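Long-range contact in glutaredoxin (Grx-1) (Archaeoglobus fulgidus, PDB 3IC4), which probably transfers electrons as a small thiol-disulfide oxidoreductase of the glutaredoxin family, within the thioredoxin superfamily: residues G18-P23 against I44-G49. Residues are numbered along the deposited sequence; the frame is centred on the assembly and turned at random.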
ATOM      1  N   GLY A  18      -3.408  -3.145  -0.320  1.00  2.00           N
ATOM      2  CA  GLY A  18      -4.521  -3.484  -1.199  1.00  2.00           C
ATOM      3  C   GLY A  18      -5.204  -4.796  -0.857  1.00  2.00           C
ATOM      4  O   GLY A  18      -4.982  -5.343   0.176  1.00  2.00           O
ATOM      5  N   LEU A  19      -6.123  -5.197  -1.705  1.00  2.00           N
ATOM      6  CA  LEU A  19      -6.733  -6.500  -1.651  1.00  2.00           C
ATOM      7  C   LEU A  19      -6.341  -7.240  -2.917  1.00  2.00           C
ATOM      8  O   LEU A  19      -6.405  -6.701  -4.007  1.00  2.00           O
ATOM      9  CB  LEU A  19      -8.238  -6.393  -1.610  1.00  2.00           C
ATOM     10  CG  LEU A  19      -8.870  -5.633  -0.427  1.00  3.65           C
ATOM     11  CD1 LEU A  19     -10.322  -5.501  -0.700  1.00  4.54           C
ATOM     12  CD2 LEU A  19      -8.632  -6.418   0.812  1.00  9.25           C
ATOM     13  N   SER A  20      -6.096  -8.526  -2.743  1.00  2.00           N
ATOM     14  CA  SER A  20      -5.529  -9.354  -3.825  1.00  2.00           C
ATOM     15  C   SER A  20      -6.567  -9.556  -4.903  1.00  2.36           C
ATOM     16  O   SER A  20      -6.221  -9.870  -6.080  1.00  4.08           O
ATOM     17  CB  SER A  20      -4.974 -10.663  -3.256  1.00  2.00           C
ATOM     18  OG  SER A  20      -6.031 -11.527  -2.912  1.00  2.00           O
ATOM     19  N   THR A  21      -7.830  -9.460  -4.512  1.00  2.05           N
ATOM     20  CA  THR A  21      -9.000  -9.638  -5.361  1.00  3.30           C
ATOM     21  C   THR A  21      -9.471  -8.391  -6.069  1.00  2.60           C
ATOM     22  O   THR A  21     -10.402  -8.451  -6.907  1.00  6.60           O
ATOM     23  CB  THR A  21     -10.132 -10.214  -4.494  1.00  3.65           C
ATOM     24  OG1 THR A  21     -10.334  -9.349  -3.373  1.00  8.22           O
ATOM     25  CG2 THR A  21      -9.715 -11.549  -3.966  1.00  5.52           C
ATOM     26  N   CYS A  22      -8.847  -7.262  -5.793  1.00  2.00           N
ATOM     27  CA  CYS A  22      -9.356  -5.990  -6.329  1.00  2.00           C
ATOM     28  C   CYS A  22      -8.657  -5.630  -7.645  1.00  2.00           C
ATOM     29  O   CYS A  22      -7.425  -5.576  -7.653  1.00  2.00           O
ATOM     30  CB  CYS A  22      -9.075  -4.909  -5.351  1.00  2.38           C
ATOM     31  SG  CYS A  22      -9.192  -3.185  -5.972  1.00  5.76           S
ATOM     32  N   PRO A  23      -9.396  -5.336  -8.715  1.00  2.00           N
ATOM     33  CA  PRO A  23      -8.735  -5.062  -9.995  1.00  2.00           C
ATOM     34  C   PRO A  23      -7.949  -3.767 -10.051  1.00  2.00           C
ATOM     35  O   PRO A  23      -6.969  -3.692 -10.771  1.00  2.00           O
ATOM     36  CB  PRO A  23      -9.879  -5.045 -10.986  1.00  2.00           C
ATOM     37  CG  PRO A  23     -11.052  -4.665 -10.191  1.00  2.18           C
ATOM     38  CD  PRO A  23     -10.867  -5.292  -8.854  1.00  2.00           C
ATOM     39  N   ILE A  44      -4.560  -7.033   2.483  1.00  2.00           N
ATOM     40  CA  ILE A  44      -5.331  -6.917   3.713  1.00  2.00           C
ATOM     41  C   ILE A  44      -6.251  -8.124   3.801  1.00  2.00           C
ATOM     42  O   ILE A  44      -6.565  -8.613   4.888  1.00  2.16           O
ATOM     43  CB  ILE A  44      -6.134  -5.582   3.694  1.00  2.00           C
ATOM     44  CG1 ILE A  44      -5.150  -4.385   3.679  1.00  2.00           C
ATOM     45  CG2 ILE A  44      -7.120  -5.547   4.823  1.00  2.00           C
ATOM     46  CD1 ILE A  44      -5.755  -3.066   3.576  1.00  2.00           C
ATOM     47  N   ASP A  45      -6.663  -8.649   2.647  1.00  2.00           N
ATOM     48  CA  ASP A  45      -7.476  -9.841   2.635  1.00  2.00           C
ATOM     49  C   ASP A  45      -6.815 -11.133   3.112  1.00  2.54           C
ATOM     50  O   ASP A  45      -7.513 -12.134   3.382  1.00  2.83           O
ATOM     51  CB  ASP A  45      -8.089 -10.007   1.263  1.00  2.00           C
ATOM     52  CG  ASP A  45      -7.070 -10.157   0.159  1.00  2.39           C
ATOM     53  OD1 ASP A  45      -6.183  -9.299  -0.012  1.00  2.00           O
ATOM     54  OD2 ASP A  45      -7.247 -11.163  -0.625  1.00  2.69           O
ATOM     55  N   LYS A  46      -5.488 -11.147   3.107  1.00  3.33           N
ATOM     56  CA  LYS A  46      -4.684 -12.269   3.626  1.00  5.17           C
ATOM     57  C   LYS A  46      -4.417 -12.174   5.121  1.00  5.29           C
ATOM     58  O   LYS A  46      -3.833 -13.083   5.708  1.00  7.32           O
ATOM     59  CB  LYS A  46      -3.381 -12.322   2.840  1.00  5.63           C
ATOM     60  CG  LYS A  46      -3.603 -12.503   1.339  1.00  9.77           C
ATOM     61  CD  LYS A  46      -3.960 -13.933   0.955  1.00 15.95           C
ATOM     62  CE  LYS A  46      -4.795 -14.019  -0.352  1.00 20.34           C
ATOM     63  NZ  LYS A  46      -3.973 -13.899  -1.579  1.00 23.20           N
ATOM     64  N   LEU A  47      -4.850 -11.075   5.741  1.00  5.47           N
ATOM     65  CA  LEU A  47      -4.833 -10.866   7.184  1.00  5.02           C
ATOM     66  C   LEU A  47      -6.185 -11.209   7.792  1.00  5.24           C
ATOM     67  O   LEU A  47      -7.197 -11.204   7.109  1.00  5.26           O
ATOM     68  CB  LEU A  47      -4.500  -9.392   7.475  1.00  4.71           C
ATOM     69  CG  LEU A  47      -3.160  -8.902   6.867  1.00  8.66           C
ATOM     70  CD1 LEU A  47      -2.845  -7.471   7.218  1.00 12.12           C
ATOM     71  CD2 LEU A  47      -2.048  -9.777   7.327  1.00  8.88           C
ATOM     72  N   GLU A  48      -6.206 -11.468   9.090  1.00  6.76           N
ATOM     73  CA  GLU A  48      -7.443 -11.814   9.799  1.00  7.75           C
ATOM     74  C   GLU A  48      -7.468 -11.094  11.124  1.00  8.65           C
ATOM     75  O   GLU A  48      -6.412 -10.773  11.690  1.00  8.51           O
ATOM     76  CB  GLU A  48      -7.546 -13.341  10.063  1.00  8.21           C
ATOM     77  CG  GLU A  48      -7.716 -14.214   8.804  1.00 12.00           C
ATOM     78  CD  GLU A  48      -9.089 -14.044   8.068  1.00 17.91           C
ATOM     79  OE1 GLU A  48     -10.049 -13.478   8.662  1.00 18.96           O
ATOM     80  OE2 GLU A  48      -9.199 -14.513   6.881  1.00 21.98           O
ATOM     81  N   GLY A  49      -8.682 -10.844  11.612  1.00  9.76           N
ATOM     82  CA  GLY A  49      -8.889 -10.448  13.002  1.00 10.48           C
ATOM     83  C   GLY A  49      -8.236  -9.117  13.341  1.00 11.46           C
ATOM     84  O   GLY A  49      -8.374  -8.155  12.603  1.00 10.98           O
TER
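Ile44 N gives an almost straight hydrogen bond to Gly18 O (2.9 Å, 174°), continuing the parallel pairing of strands 15-18 and 40-43 one residue past the second strand, Leu19 and Asp45 having the closest alpha carbons. Just beyond it the Asp45 carboxylate grips Ser20 with both oxygens. OD1 accepts Ser20 N at 2.8 Å, and the N-H comes down on it from above the carboxylate plane, 41° out. OD2 takes the Ser20 hydroxyl on its syn lone pair, with 2.6 Å from OG to OD2. Asp45 CG sits between its own backbone N and carbonyl carbon (chi1 61°), which turns the carboxylate across to the serine. Lys46, its chain bent at chi2 and chi4, curls back and adds a weak hydrogen bond from NZ to Ser20 OG at 3.4 Å. On the other flank, Leu19 CD2 lies against Asp45 CB (3.7 Å) and touches Ile44 CB. An alanine in place of Asp45 would probably leave Ser20 N and OG without the carboxylate that accepts both of them and let the serine turn more freely. Ser20 belongs to a type I turn, Leu19 to Cys22, that leads into helix 23-35, where Cys22 is the N-cap. The contact thus joins the loop after strand 40-43 to the one running into the CxxC pair, Cys22 and Cys25, at the helix start, probably the redox site, as in glutaredoxins and thioredoxins, which share the thioredoxin fold.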